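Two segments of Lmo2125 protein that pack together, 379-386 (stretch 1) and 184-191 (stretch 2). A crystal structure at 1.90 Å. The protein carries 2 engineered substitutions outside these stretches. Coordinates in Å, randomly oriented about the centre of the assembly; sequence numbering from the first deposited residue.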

# COMPACT_ATOMS: atom_id res chain seq x y z
N VAL A 379 -11.31 -15.99 -15.82
CA VAL A 379 -12.39 -15.12 -15.32
C VAL A 379 -12.01 -13.65 -15.53
O VAL A 379 -12.81 -12.85 -16.02
CB VAL A 379 -12.70 -15.37 -13.82
CG1 VAL A 379 -13.59 -14.29 -13.23
CG2 VAL A 379 -13.33 -16.74 -13.63
N ILE A 380 -10.78 -13.31 -15.15
CA ILE A 380 -10.32 -11.93 -15.25
C ILE A 380 -10.28 -11.47 -16.73
O ILE A 380 -10.80 -10.40 -17.05
CB ILE A 380 -8.93 -11.78 -14.59
CG1 ILE A 380 -9.03 -12.11 -13.08
CG2 ILE A 380 -8.38 -10.38 -14.79
CD1 ILE A 380 -7.68 -12.21 -12.39
N GLU A 381 -9.67 -12.29 -17.58
CA GLU A 381 -9.54 -12.03 -19.02
C GLU A 381 -10.87 -11.78 -19.69
O GLU A 381 -11.01 -10.85 -20.50
CB GLU A 381 -8.93 -13.24 -19.74
CG GLU A 381 -7.45 -13.42 -19.51
CD GLU A 381 -6.90 -14.66 -20.20
OE1 GLU A 381 -7.68 -15.58 -20.57
OE2 GLU A 381 -5.68 -14.71 -20.35
N ASP A 382 -11.85 -12.61 -19.34
CA ASP A 382 -13.17 -12.50 -19.92
C ASP A 382 -13.84 -11.22 -19.45
O ASP A 382 -14.46 -10.53 -20.26
CB ASP A 382 -14.03 -13.75 -19.63
CG ASP A 382 -13.56 -14.97 -20.43
OD1 ASP A 382 -12.66 -14.82 -21.30
OD2 ASP A 382 -14.08 -16.09 -20.21
N ASN A 383 -13.70 -10.88 -18.17
CA ASN A 383 -14.25 -9.60 -17.67
C ASN A 383 -13.59 -8.39 -18.32
O ASN A 383 -14.28 -7.42 -18.64
CB ASN A 383 -14.15 -9.51 -16.16
CG ASN A 383 -15.21 -10.33 -15.46
OD1 ASN A 383 -16.32 -10.50 -15.97
ND2 ASN A 383 -14.90 -10.81 -14.26
N VAL A 384 -12.28 -8.45 -18.52
CA VAL A 384 -11.55 -7.35 -19.18
C VAL A 384 -12.09 -7.14 -20.61
O VAL A 384 -12.39 -6.01 -21.01
CB VAL A 384 -10.02 -7.61 -19.18
CG1 VAL A 384 -9.29 -6.66 -20.12
CG2 VAL A 384 -9.45 -7.49 -17.78
N THR A 385 -12.22 -8.23 -21.36
CA THR A 385 -12.74 -8.21 -22.72
C THR A 385 -14.15 -7.65 -22.81
O THR A 385 -14.45 -6.84 -23.71
CB THR A 385 -12.72 -9.62 -23.32
OG1 THR A 385 -11.37 -10.08 -23.39
CG2 THR A 385 -13.34 -9.64 -24.73
N GLN A 386 -15.00 -8.08 -21.88
CA GLN A 386 -16.42 -7.66 -21.84
C GLN A 386 -16.67 -6.22 -21.40
O GLN A 386 -17.55 -5.55 -21.93
CB GLN A 386 -17.18 -8.55 -20.85
CG GLN A 386 -17.24 -10.01 -21.25
CD GLN A 386 -18.24 -10.27 -22.34
OE1 GLN A 386 -17.91 -10.85 -23.38
NE2 GLN A 386 -19.48 -9.84 -22.11
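Stretch 2 184-191: NPKDIGLN

Stretch 1 is a run of regular helix, its backbone tied by i to i+4 bonds such as Val-384 N to Ile-380 O (2.9 Å). Ile-380 and Val-384, one turn apart, point their CA-to-CB bonds toward stretch 2, while Val-379, Asp-382, Asn-383 and Gln-386 lie out of its reach. Stretch 2 begins with a type I beta turn from Asn-184 to Asp-187, closed by Asp-187 N to Asn-184 O (3.1 Å) and braced by Lys-186 N to Asn-184 OD1 (3.0 Å); a weakly bonded strand follows at about 187-189. The chain runs counter to the helix: Pro-185 lies by Val-384, and Leu-190 reaches Ile-380, a turn earlier.

The main bump is Ile-188. Its longer branch, CG1 to CD1 (chi1 m, chi2 t), rests CD1 over the shallow groove between Ile-380 and Glu-381, 3.7 Å from Ile-380 CG2 and 3.8 Å from Glu-381 CG. Isoleucine suits the site because this arm is long enough to reach both neighbours, and the aliphatic part of Glu-381 serves as one side of the groove. Leu-190 adds a looser contact, its CD1 4.3 Å from Ile-380 CD1. Asp-187 points away, so its carboxylate stays clear of the Ile-188 contact.

At the turn, Pro-185 CB lies 4.3 Å from Val-384 CG1, two small apolar groups meeting where the turn comes close to the helix. Lys-186 sets out sideways, but its chain bends through three m rotamers and its end comes back to the helix, NZ lying 4.0 Å from Val-384 CG1 and 3.5 Å from Thr-385 OG1. No direct hydrogen bond joins the stretches; water fills the polar gap instead. Water 1 accepts from Lys-186 NZ at 2.6 Å and also bonds Thr-385 OG1 at 3.0 Å.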

# COMPACT_ATOMS: atom_id res chain seq x y z
N ASN A 184 -0.29 -3.34 -19.53
CA ASN A 184 -0.90 -4.14 -20.59
C ASN A 184 -1.90 -5.15 -20.00
O ASN A 184 -1.51 -6.24 -19.58
CB ASN A 184 0.16 -4.86 -21.41
CG ASN A 184 -0.43 -5.67 -22.55
OD1 ASN A 184 -1.65 -5.63 -22.81
ND2 ASN A 184 0.42 -6.40 -23.24
N PRO A 185 -3.20 -4.81 -20.05
CA PRO A 185 -4.20 -5.70 -19.45
C PRO A 185 -4.44 -6.99 -20.22
O PRO A 185 -5.19 -7.84 -19.74
CB PRO A 185 -5.46 -4.83 -19.42
CG PRO A 185 -5.30 -3.92 -20.57
CD PRO A 185 -3.83 -3.65 -20.70
N LYS A 186 -3.83 -7.15 -21.40
CA LYS A 186 -3.98 -8.38 -22.19
C LYS A 186 -2.86 -9.37 -21.88
O LYS A 186 -2.81 -10.45 -22.47
CB LYS A 186 -4.03 -8.09 -23.70
CG LYS A 186 -4.91 -6.93 -24.12
CD LYS A 186 -6.34 -6.96 -23.61
CE LYS A 186 -7.18 -8.05 -24.26
NZ LYS A 186 -8.63 -7.90 -23.90
N ASP A 187 -1.94 -8.99 -20.99
CA ASP A 187 -0.85 -9.84 -20.56
C ASP A 187 -0.93 -10.02 -19.04
O ASP A 187 -0.38 -9.21 -18.28
CB ASP A 187 0.51 -9.24 -20.98
CG ASP A 187 1.72 -10.05 -20.46
OD1 ASP A 187 1.53 -11.13 -19.85
OD2 ASP A 187 2.86 -9.59 -20.66
N ILE A 188 -1.64 -11.06 -18.61
CA ILE A 188 -1.82 -11.36 -17.18
C ILE A 188 -0.82 -12.42 -16.72
O ILE A 188 -0.72 -13.50 -17.32
CB ILE A 188 -3.26 -11.79 -16.88
CG1 ILE A 188 -4.20 -10.63 -17.21
CG2 ILE A 188 -3.43 -12.22 -15.42
CD1 ILE A 188 -5.66 -11.01 -17.25
N GLY A 189 -0.06 -12.08 -15.67
CA GLY A 189 0.99 -12.94 -15.16
C GLY A 189 0.66 -13.76 -13.92
O GLY A 189 1.54 -14.39 -13.35
N LEU A 190 -0.61 -13.79 -13.51
CA LEU A 190 -1.04 -14.50 -12.29
C LEU A 190 -1.15 -16.01 -12.42
O LEU A 190 -1.39 -16.70 -11.42
CB LEU A 190 -2.34 -13.91 -11.76
CG LEU A 190 -2.25 -12.43 -11.38
CD1 LEU A 190 -3.63 -11.91 -10.96
CD2 LEU A 190 -1.22 -12.16 -10.30
N ASN A 191 -0.96 -16.54 -13.62
CA ASN A 191 -0.95 -17.98 -13.82
C ASN A 191 0.34 -18.44 -14.50
O ASN A 191 0.38 -19.54 -15.06
CB ASN A 191 -2.18 -18.45 -14.59
CG ASN A 191 -2.24 -17.91 -16.00
OD1 ASN A 191 -1.69 -16.86 -16.28
ND2 ASN A 191 -2.91 -18.62 -16.88
O HOH W 1 -8.74 -9.71 -22.09
O HOH W 2 -10.53 -5.20 -23.35